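Local atomic coordinates of heptaprenyl diphosphate synthase (HEPPP synthase) subunit 1 family protein (Staphylococcus aureus, PDB entry 5H9D), a protein that probably serves as the small, accessory subunit of heptaprenyl diphosphate synthase, which builds the 35-carbon prenyl diphosphate used for the menaquinone side chain. Residues C[106-111]-C[126-131]; C[110-115]-C[169-174]; C[163-168]-C[176-181]. All blocks are in the same frame, centred on the assembly; numbering follows the deposited sequence.

Contact 1 (C[106-111]-C[126-131]); sequences ELKSSL and VKIETL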
loop_
_atom_site.group_PDB
_atom_site.type_symbol
_atom_site.label_atom_id
_atom_site.label_comp_id
_atom_site.label_asym_id
_atom_site.label_seq_id
_atom_site.Cartn_x
_atom_site.Cartn_y
_atom_site.Cartn_z
ATOM N N GLU C 106 0.975 10.158 -14.108
ATOM C CA GLU C 106 1.620 11.453 -14.348
ATOM C C GLU C 106 0.725 12.270 -15.314
ATOM O O GLU C 106 0.468 13.456 -15.074
ATOM C CB GLU C 106 3.032 11.286 -14.974
ATOM C CG GLU C 106 4.145 10.937 -14.019
ATOM C CD GLU C 106 5.477 10.626 -14.748
ATOM O OE1 GLU C 106 5.442 9.927 -15.789
ATOM O OE2 GLU C 106 6.564 11.052 -14.289
ATOM N N LEU C 107 0.252 11.646 -16.397
ATOM C CA LEU C 107 -0.590 12.384 -17.323
ATOM C C LEU C 107 -1.863 12.888 -16.654
ATOM O O LEU C 107 -2.196 14.051 -16.812
ATOM C CB LEU C 107 -0.924 11.551 -18.558
ATOM C CG LEU C 107 0.287 11.203 -19.436
ATOM C CD1 LEU C 107 -0.073 10.109 -20.437
ATOM C CD2 LEU C 107 0.777 12.422 -20.130
ATOM N N LYS C 108 -2.574 12.042 -15.899
ATOM C CA LYS C 108 -3.793 12.509 -15.213
ATOM C C LYS C 108 -3.463 13.687 -14.286
ATOM O O LYS C 108 -4.206 14.668 -14.242
ATOM C CB LYS C 108 -4.461 11.388 -14.412
ATOM C CG LYS C 108 -5.251 10.392 -15.245
ATOM C CD LYS C 108 -5.736 9.182 -14.457
ATOM C CE LYS C 108 -6.420 8.177 -15.397
ATOM N NZ LYS C 108 -6.787 6.829 -14.789
ATOM N N SER C 109 -2.354 13.608 -13.561
ATOM C CA SER C 109 -1.966 14.710 -12.681
ATOM C C SER C 109 -1.780 15.995 -13.494
ATOM O O SER C 109 -2.222 17.085 -13.093
ATOM C CB SER C 109 -0.666 14.390 -11.954
ATOM O OG SER C 109 -0.300 15.456 -11.106
ATOM N N SER C 110 -1.114 15.855 -14.632
ATOM C CA SER C 110 -0.882 16.973 -15.500
ATOM C C SER C 110 -2.209 17.573 -15.991
ATOM O O SER C 110 -2.351 18.796 -16.079
ATOM C CB SER C 110 -0.009 16.522 -16.680
ATOM O OG SER C 110 1.333 16.299 -16.283
ATOM N N LEU C 111 -3.177 16.723 -16.321
ATOM C CA LEU C 111 -4.489 17.207 -16.780
ATOM C C LEU C 111 -5.206 17.923 -15.649
ATOM O O LEU C 111 -5.712 19.021 -15.813
ATOM C CB LEU C 111 -5.371 16.052 -17.300
ATOM C CG LEU C 111 -4.976 15.505 -18.681
ATOM C CD1 LEU C 111 -5.818 14.284 -19.018
ATOM C CD2 LEU C 111 -5.155 16.609 -19.748
ATOM N N VAL C 126 -5.001 9.722 -25.699
ATOM C CA VAL C 126 -4.820 8.472 -26.409
ATOM C C VAL C 126 -4.130 7.494 -25.485
ATOM O O VAL C 126 -4.603 6.366 -25.321
ATOM C CB VAL C 126 -4.015 8.670 -27.720
ATOM C CG1 VAL C 126 -3.638 7.315 -28.323
ATOM C CG2 VAL C 126 -4.875 9.456 -28.718
ATOM N N LYS C 127 -3.037 7.963 -24.867
ATOM C CA LYS C 127 -2.217 7.196 -23.930
ATOM C C LYS C 127 -3.079 6.665 -22.805
ATOM O O LYS C 127 -3.193 5.441 -22.624
ATOM C CB LYS C 127 -1.134 8.073 -23.303
ATOM C CG LYS C 127 -0.017 8.562 -24.205
ATOM C CD LYS C 127 1.071 7.568 -24.353
ATOM C CE LYS C 127 2.236 8.228 -25.027
ATOM N NZ LYS C 127 3.406 8.342 -24.095
ATOM N N ILE C 128 -3.679 7.571 -22.036
ATOM C CA ILE C 128 -4.514 7.122 -20.937
ATOM C C ILE C 128 -5.541 6.070 -21.406
ATOM O O ILE C 128 -5.758 5.039 -20.749
ATOM C CB ILE C 128 -5.278 8.298 -20.285
ATOM C CG1 ILE C 128 -4.324 9.172 -19.481
ATOM C CG2 ILE C 128 -6.398 7.788 -19.439
ATOM C CD1 ILE C 128 -4.968 10.476 -18.993
ATOM N N GLU C 129 -6.146 6.301 -22.564
ATOM C CA GLU C 129 -7.160 5.384 -23.042
ATOM C C GLU C 129 -6.755 4.105 -23.769
ATOM O O GLU C 129 -7.555 3.209 -23.878
ATOM C CB GLU C 129 -8.125 6.141 -23.905
ATOM C CG GLU C 129 -9.521 5.810 -23.559
ATOM C CD GLU C 129 -9.922 6.389 -22.232
ATOM O OE1 GLU C 129 -9.866 7.638 -22.091
ATOM O OE2 GLU C 129 -10.292 5.587 -21.339
ATOM N N THR C 130 -5.511 4.004 -24.223
ATOM C CA THR C 130 -5.049 2.838 -24.983
ATOM C C THR C 130 -3.803 2.139 -24.445
ATOM O O THR C 130 -3.590 0.957 -24.699
ATOM C CB THR C 130 -4.726 3.242 -26.458
ATOM O OG1 THR C 130 -3.732 4.283 -26.468
ATOM C CG2 THR C 130 -5.973 3.736 -27.172
ATOM N N LEU C 131 -2.986 2.893 -23.711
ATOM C CA LEU C 131 -1.730 2.414 -23.142
ATOM C C LEU C 131 -1.782 1.042 -22.500
ATOM O O LEU C 131 -0.980 0.186 -22.861
ATOM C CB LEU C 131 -1.207 3.434 -22.146
ATOM C CG LEU C 131 0.297 3.469 -21.863
ATOM C CD1 LEU C 131 1.080 3.511 -23.182
ATOM C CD2 LEU C 131 0.623 4.695 -20.988
#

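Contact 2 (C[110-115]-C[169-174]); sequences SLHHQA and NQSEVK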
loop_
_atom_site.group_PDB
_atom_site.type_symbol
_atom_site.label_atom_id
_atom_site.label_comp_id
_atom_site.label_asym_id
_atom_site.label_seq_id
_atom_site.Cartn_x
_atom_site.Cartn_y
_atom_site.Cartn_z
ATOM N N SER C 110 -1.114 15.855 -14.632
ATOM C CA SER C 110 -0.882 16.973 -15.500
ATOM C C SER C 110 -2.209 17.573 -15.991
ATOM O O SER C 110 -2.351 18.796 -16.079
ATOM C CB SER C 110 -0.009 16.522 -16.680
ATOM O OG SER C 110 1.333 16.299 -16.283
ATOM N N LEU C 111 -3.177 16.723 -16.321
ATOM C CA LEU C 111 -4.489 17.207 -16.780
ATOM C C LEU C 111 -5.206 17.923 -15.649
ATOM O O LEU C 111 -5.712 19.021 -15.813
ATOM C CB LEU C 111 -5.371 16.052 -17.300
ATOM C CG LEU C 111 -4.976 15.505 -18.681
ATOM C CD1 LEU C 111 -5.818 14.284 -19.018
ATOM C CD2 LEU C 111 -5.155 16.609 -19.748
ATOM N N HIS C 112 -5.224 17.297 -14.490
ATOM C CA HIS C 112 -5.864 17.890 -13.342
ATOM C C HIS C 112 -5.275 19.284 -13.049
ATOM O O HIS C 112 -6.027 20.227 -12.772
ATOM C CB HIS C 112 -5.711 16.955 -12.123
ATOM C CG HIS C 112 -6.449 17.421 -10.907
ATOM N ND1 HIS C 112 -5.859 18.182 -9.919
ATOM C CD2 HIS C 112 -7.756 17.319 -10.568
ATOM C CE1 HIS C 112 -6.768 18.538 -9.030
ATOM N NE2 HIS C 112 -7.928 18.026 -9.402
ATOM N N HIS C 113 -3.951 19.420 -13.136
ATOM C CA HIS C 113 -3.301 20.689 -12.835
ATOM C C HIS C 113 -3.186 21.709 -13.971
ATOM O O HIS C 113 -2.289 22.571 -13.953
ATOM C CB HIS C 113 -1.909 20.445 -12.235
ATOM C CG HIS C 113 -1.938 19.831 -10.867
ATOM N ND1 HIS C 113 -1.796 18.476 -10.652
ATOM C CD2 HIS C 113 -2.158 20.383 -9.646
ATOM C CE1 HIS C 113 -1.934 18.221 -9.359
ATOM N NE2 HIS C 113 -2.155 19.360 -8.728
ATOM N N GLN C 114 -4.110 21.628 -14.935
ATOM C CA GLN C 114 -4.139 22.548 -16.073
ATOM C C GLN C 114 -2.707 22.806 -16.569
ATOM O O GLN C 114 -2.317 23.958 -16.818
ATOM C CB GLN C 114 -4.750 23.895 -15.661
ATOM C CG GLN C 114 -5.950 23.825 -14.762
ATOM C CD GLN C 114 -7.171 23.327 -15.472
ATOM O OE1 GLN C 114 -7.897 24.092 -16.111
ATOM N NE2 GLN C 114 -7.402 22.025 -15.383
ATOM N N ALA C 115 -1.920 21.748 -16.715
ATOM C CA ALA C 115 -0.544 21.920 -17.148
ATOM C C ALA C 115 -0.242 21.558 -18.600
ATOM O O ALA C 115 0.860 21.787 -19.048
ATOM C CB ALA C 115 0.366 21.139 -16.224
ATOM N N ASN C 169 -11.119 13.949 -16.581
ATOM C CA ASN C 169 -11.272 15.226 -17.270
ATOM C C ASN C 169 -12.161 16.126 -16.374
ATOM O O ASN C 169 -12.537 17.227 -16.758
ATOM C CB ASN C 169 -11.888 15.036 -18.678
ATOM C CG ASN C 169 -10.844 15.164 -19.829
ATOM O OD1 ASN C 169 -10.642 14.228 -20.608
ATOM N ND2 ASN C 169 -10.201 16.332 -19.939
ATOM N N GLN C 170 -12.458 15.651 -15.164
ATOM C CA GLN C 170 -13.268 16.386 -14.175
ATOM C C GLN C 170 -13.050 17.917 -14.113
ATOM O O GLN C 170 -14.009 18.671 -14.119
ATOM C CB GLN C 170 -13.059 15.765 -12.763
ATOM C CG GLN C 170 -12.533 16.738 -11.667
ATOM C CD GLN C 170 -12.077 16.054 -10.349
ATOM O OE1 GLN C 170 -11.005 15.428 -10.271
ATOM N NE2 GLN C 170 -12.895 16.189 -9.310
ATOM N N SER C 171 -11.810 18.386 -14.046
ATOM C CA SER C 171 -11.567 19.829 -13.971
ATOM C C SER C 171 -11.737 20.580 -15.298
ATOM O O SER C 171 -11.437 21.774 -15.384
ATOM C CB SER C 171 -10.169 20.112 -13.410
ATOM O OG SER C 171 -10.205 20.369 -12.014
ATOM N N GLU C 172 -12.198 19.876 -16.331
ATOM C CA GLU C 172 -12.430 20.472 -17.649
ATOM C C GLU C 172 -13.934 20.291 -17.966
ATOM O O GLU C 172 -14.525 19.277 -17.582
ATOM C CB GLU C 172 -11.531 19.802 -18.713
ATOM C CG GLU C 172 -10.274 20.632 -19.091
ATOM C CD GLU C 172 -8.927 20.064 -18.582
ATOM O OE1 GLU C 172 -8.904 19.057 -17.831
ATOM O OE2 GLU C 172 -7.875 20.649 -18.943
ATOM N N VAL C 173 -14.557 21.272 -18.626
ATOM C CA VAL C 173 -15.993 21.185 -18.917
ATOM C C VAL C 173 -16.371 20.403 -20.188
ATOM O O VAL C 173 -15.568 20.273 -21.107
ATOM C CB VAL C 173 -16.661 22.605 -18.929
ATOM C CG1 VAL C 173 -16.207 23.417 -20.132
ATOM C CG2 VAL C 173 -18.193 22.455 -18.893
ATOM N N LYS C 174 -17.595 19.864 -20.207
ATOM C CA LYS C 174 -18.096 19.063 -21.328
ATOM C C LYS C 174 -17.627 19.622 -22.652
ATOM O O LYS C 174 -16.911 18.950 -23.378
ATOM C CB LYS C 174 -19.629 19.001 -21.331
ATOM C CG LYS C 174 -20.274 18.465 -20.058
ATOM C CD LYS C 174 -20.366 16.945 -20.019
ATOM C CE LYS C 174 -21.123 16.510 -18.753
ATOM N NZ LYS C 174 -21.187 15.034 -18.531
#

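Contact 3 (C[163-168]-C[176-181]); sequences SYFKKY and YLHDIQ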
loop_
_atom_site.group_PDB
_atom_site.type_symbol
_atom_site.label_atom_id
_atom_site.label_comp_id
_atom_site.label_asym_id
_atom_site.label_seq_id
_atom_site.Cartn_x
_atom_site.Cartn_y
_atom_site.Cartn_z
ATOM N N SER C 163 -20.575 12.024 -25.489
ATOM C CA SER C 163 -21.335 11.850 -24.271
ATOM C C SER C 163 -20.389 11.184 -23.277
ATOM O O SER C 163 -20.728 10.999 -22.109
ATOM C CB SER C 163 -22.532 10.933 -24.546
ATOM O OG SER C 163 -22.108 9.706 -25.128
ATOM N N TYR C 164 -19.202 10.819 -23.756
ATOM C CA TYR C 164 -18.204 10.171 -22.914
ATOM C C TYR C 164 -17.384 11.164 -22.092
ATOM O O TYR C 164 -16.498 11.834 -22.616
ATOM C CB TYR C 164 -17.268 9.308 -23.768
ATOM C CG TYR C 164 -16.085 8.772 -23.008
ATOM C CD1 TYR C 164 -16.216 8.343 -21.687
ATOM C CD2 TYR C 164 -14.826 8.706 -23.597
ATOM C CE1 TYR C 164 -15.110 7.866 -20.961
ATOM C CE2 TYR C 164 -13.710 8.227 -22.880
ATOM C CZ TYR C 164 -13.866 7.812 -21.566
ATOM O OH TYR C 164 -12.790 7.348 -20.858
ATOM N N PHE C 165 -17.694 11.254 -20.800
ATOM C CA PHE C 165 -16.975 12.150 -19.907
ATOM C C PHE C 165 -16.061 11.315 -19.029
ATOM O O PHE C 165 -16.517 10.557 -18.170
ATOM C CB PHE C 165 -17.934 12.941 -19.032
ATOM C CG PHE C 165 -17.335 14.196 -18.436
ATOM C CD1 PHE C 165 -16.927 15.239 -19.249
ATOM C CD2 PHE C 165 -17.255 14.363 -17.056
ATOM C CE1 PHE C 165 -16.456 16.433 -18.702
ATOM C CE2 PHE C 165 -16.784 15.557 -16.502
ATOM C CZ PHE C 165 -16.387 16.593 -17.330
ATOM N N LYS C 166 -14.766 11.479 -19.292
ATOM C CA LYS C 166 -13.647 10.825 -18.621
ATOM C C LYS C 166 -13.764 10.510 -17.146
ATOM O O LYS C 166 -13.865 9.352 -16.778
ATOM C CB LYS C 166 -12.397 11.675 -18.810
ATOM C CG LYS C 166 -11.808 11.625 -20.200
ATOM C CD LYS C 166 -12.846 11.790 -21.294
ATOM C CE LYS C 166 -12.207 11.521 -22.649
ATOM N NZ LYS C 166 -11.515 10.197 -22.650
ATOM N N LYS C 167 -13.725 11.555 -16.324
ATOM C CA LYS C 167 -13.773 11.492 -14.852
ATOM C C LYS C 167 -12.438 12.113 -14.476
ATOM O O LYS C 167 -12.338 12.879 -13.512
ATOM C CB LYS C 167 -13.843 10.059 -14.304
ATOM C CG LYS C 167 -12.536 9.297 -14.412
ATOM C CD LYS C 167 -12.767 7.811 -14.635
ATOM C CE LYS C 167 -11.442 7.081 -14.842
ATOM N NZ LYS C 167 -10.614 7.641 -15.946
ATOM N N TYR C 168 -11.407 11.766 -15.252
ATOM C CA TYR C 168 -10.095 12.353 -15.043
ATOM C C TYR C 168 -10.097 13.723 -15.750
ATOM O O TYR C 168 -9.206 14.561 -15.533
ATOM C CB TYR C 168 -8.962 11.436 -15.559
ATOM C CG TYR C 168 -8.984 11.065 -17.025
ATOM C CD1 TYR C 168 -9.330 9.783 -17.435
ATOM C CD2 TYR C 168 -8.654 11.996 -17.998
ATOM C CE1 TYR C 168 -9.354 9.443 -18.777
ATOM C CE2 TYR C 168 -8.675 11.673 -19.346
ATOM C CZ TYR C 168 -9.031 10.398 -19.740
ATOM O OH TYR C 168 -9.126 10.113 -21.093
ATOM N N TYR C 176 -15.226 21.562 -23.814
ATOM C CA TYR C 176 -13.816 21.195 -23.976
ATOM C C TYR C 176 -13.691 19.765 -24.484
ATOM O O TYR C 176 -13.569 19.503 -25.672
ATOM C CB TYR C 176 -13.093 21.188 -22.634
ATOM C CG TYR C 176 -12.678 22.482 -21.994
ATOM C CD1 TYR C 176 -11.748 23.322 -22.595
ATOM C CD2 TYR C 176 -13.083 22.775 -20.693
ATOM C CE1 TYR C 176 -11.221 24.415 -21.903
ATOM C CE2 TYR C 176 -12.569 23.850 -19.995
ATOM C CZ TYR C 176 -11.637 24.667 -20.599
ATOM O OH TYR C 176 -11.113 25.724 -19.885
ATOM N N LEU C 177 -13.718 18.858 -23.515
ATOM C CA LEU C 177 -13.585 17.426 -23.705
ATOM C C LEU C 177 -14.172 16.859 -24.964
ATOM O O LEU C 177 -13.485 16.193 -25.728
ATOM C CB LEU C 177 -14.181 16.689 -22.502
ATOM C CG LEU C 177 -14.499 15.203 -22.689
ATOM C CD1 LEU C 177 -13.310 14.486 -23.303
ATOM C CD2 LEU C 177 -14.863 14.587 -21.362
ATOM N N HIS C 178 -15.455 17.102 -25.171
ATOM C CA HIS C 178 -16.130 16.575 -26.338
ATOM C C HIS C 178 -15.520 17.123 -27.630
ATOM O O HIS C 178 -15.645 16.511 -28.685
ATOM C CB HIS C 178 -17.635 16.855 -26.214
ATOM C CG HIS C 178 -18.241 16.312 -24.948
ATOM N ND1 HIS C 178 -18.124 16.947 -23.727
ATOM C CD2 HIS C 178 -18.920 15.164 -24.705
ATOM C CE1 HIS C 178 -18.703 16.217 -22.790
ATOM N NE2 HIS C 178 -19.194 15.129 -23.356
ATOM N N ASP C 179 -14.832 18.260 -27.533
ATOM C CA ASP C 179 -14.162 18.851 -28.687
ATOM C C ASP C 179 -12.735 18.290 -28.858
ATOM O O ASP C 179 -12.423 17.751 -29.915
ATOM C CB ASP C 179 -14.126 20.383 -28.579
ATOM C CG ASP C 179 -15.474 21.038 -28.922
ATOM O OD1 ASP C 179 -16.022 20.779 -30.021
ATOM O OD2 ASP C 179 -15.986 21.827 -28.098
ATOM N N ILE C 180 -11.869 18.390 -27.844
ATOM C CA ILE C 180 -10.511 17.843 -27.991
ATOM C C ILE C 180 -10.510 16.327 -28.210
ATOM O O ILE C 180 -9.476 15.745 -28.536
ATOM C CB ILE C 180 -9.516 18.195 -26.780
ATOM C CG1 ILE C 180 -10.158 17.993 -25.414
ATOM C CG2 ILE C 180 -9.040 19.633 -26.881
ATOM C CD1 ILE C 180 -9.452 18.785 -24.305
ATOM N N GLN C 181 -11.665 15.689 -28.051
ATOM C CA GLN C 181 -11.749 14.241 -28.252
ATOM C C GLN C 181 -12.549 13.921 -29.499
ATOM O O GLN C 181 -12.814 12.756 -29.802
ATOM C CB GLN C 181 -12.393 13.545 -27.058
ATOM C CG GLN C 181 -13.887 13.666 -27.006
ATOM C CD GLN C 181 -14.486 12.720 -25.994
ATOM O OE1 GLN C 181 -15.695 12.724 -25.763
ATOM N NE2 GLN C 181 -13.644 11.893 -25.387
#

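Contact 1 (C[106-111]-C[126-131])
L107 and I128 bring the two backbones nearest, with CA atoms 7.5 Å apart, where the 106-111 and 126-131 helix segments run roughly antiparallel at 146°. The segment axes pass 10.5 Å from each other, and side chains fill the gap. I128 has the largest share of the contact. Its CD1 is anti to CA (chi2 171°), which carries it away from its own backbone. There CD1 meets two residues of the other segment. It lies 3.8 Å from CG of K108 and 3.9 Å from CD1 of L111. The I128 and L111 side chains approach tip to tip, while K108 crosses I128 obliquely. CB of L107 also packs near CD1 of I128. The two segments belong to consecutive helices, 91-112 and 118-140, joined by a short connection. They form an antiparallel helical hairpin in this all-alpha chain, consistent with its place in the terpene synthase clan. L107 turns to a second neighbour. Its CD1 packs 3.7 Å from CB of K127, and the two side chains cross at about a right angle. Both lysines offer only their carbon chains here. The extended chain of K108 carries NZ to a salt bridge with D59, and NZ of K127 pairs with E103. E106 and S110 face elsewhere, and both hydrogen-bond to the Farnesyl pyrophosphate synthetase chain.

Contact 2 (C[110-115]-C[169-174])
E172 and Q114 reach toward each other tip to tip at the end of helix 91-112. The E172 side chain leaves CB alongside the other segment rather than straight at it. It then bends at chi2 (109°), which sets CD 4.1 Å from NE2 of Q114. At the tip, OE2 lies 3.8 Å from the same NE2, and OE1 lies 3.8 Å from O of L111. The carboxylate and amide planes are 39° apart. This is polar proximity at long range. NE2 of Q114 instead makes a weak hydrogen bond to H112 O. S171 lies between, with CB 3.9 Å from NE2 of Q114 and OG near the H112 ring. CG of H112 is anti to the backbone N (chi1 -175°), although CB itself points away from the loop. On the edge of this ring, near its plane, OE1 of Q170 lies 3.8 Å from CD2. That oxygen also has a weak hydrogen bond to T104 of the Farnesyl pyrophosphate synthetase chain. Two backbone motifs meet here. N169 to E172 form a type I beta turn. Q114, with positive phi, is the C-prime residue of a Schellman motif that ends the helix, with A115 N bonded to S110 O and Q114 N to L111 O.

Contact 3 (C[163-168]-C[176-181])
K166, which packs against L177, sends NZ to a salt bridge with OE1 of E129, and OH of Y168 hydrogen-bonds to the same oxygen. OH of Y164 adds a weak hydrogen bond to OE2, so this one carboxylate, on helix 118-140, ties down three residues of the 163-168 loop. The carbon chain of K166 does the packing. It bends at chi2 (47°), and CD comes 3.4 Å from CD2 of L177. The same CD of K166 lies 4.0 Å above one face of the Y164 ring, offset toward the rim. L177 points at the loop from helix 174-180. Its CG is anti to the backbone N (chi1 163°), and its CD2 also approaches the backbone O of Y164, at 3.4 Å. The L177 and F165 side chains lie beside each other. H178 follows L177. Its CD2 edge faces N of S163, 3.6 Å away and in the ring plane. F165 crosses H178 at about a right angle, with CD1 of F165 4.1 Å from CE1 of H178. K174 joins both rings: its O takes a hydrogen bond from ND1 of H178, which should limit the turning of that ring, and its side chain makes a cation-pi contact with F165. The chemistry implies a division of labour. The carbon chains of K166 and L177 seat the short helix on the loop, while NZ of K166 and the hydroxyl of Y168, with a weaker bond from Y164, tie the loop to helix 118-140.

How the contacts relate
Contact 1 lies nearest the middle of the chain and is apolar packing between two long helices. Contacts 2 and 3 lie farther out, in the region of the long loop 154-173, and use more polar and aromatic groups. Contacts 1 and 2 share helix 91-112, with L111 serving both. Y168 links contact 3 to contact 1: its ring packs on I128 and L111. The E129 carboxylate gives contact 3 a charged tie to helix 118-140, whereas contact 1 meets that helix through carbon atoms. Contacts 2 and 3 interlock along the sequence, and F165 packs against E172 O. The other subunit reaches residues of contacts 1 and 2 but does not touch the segments of contact 3.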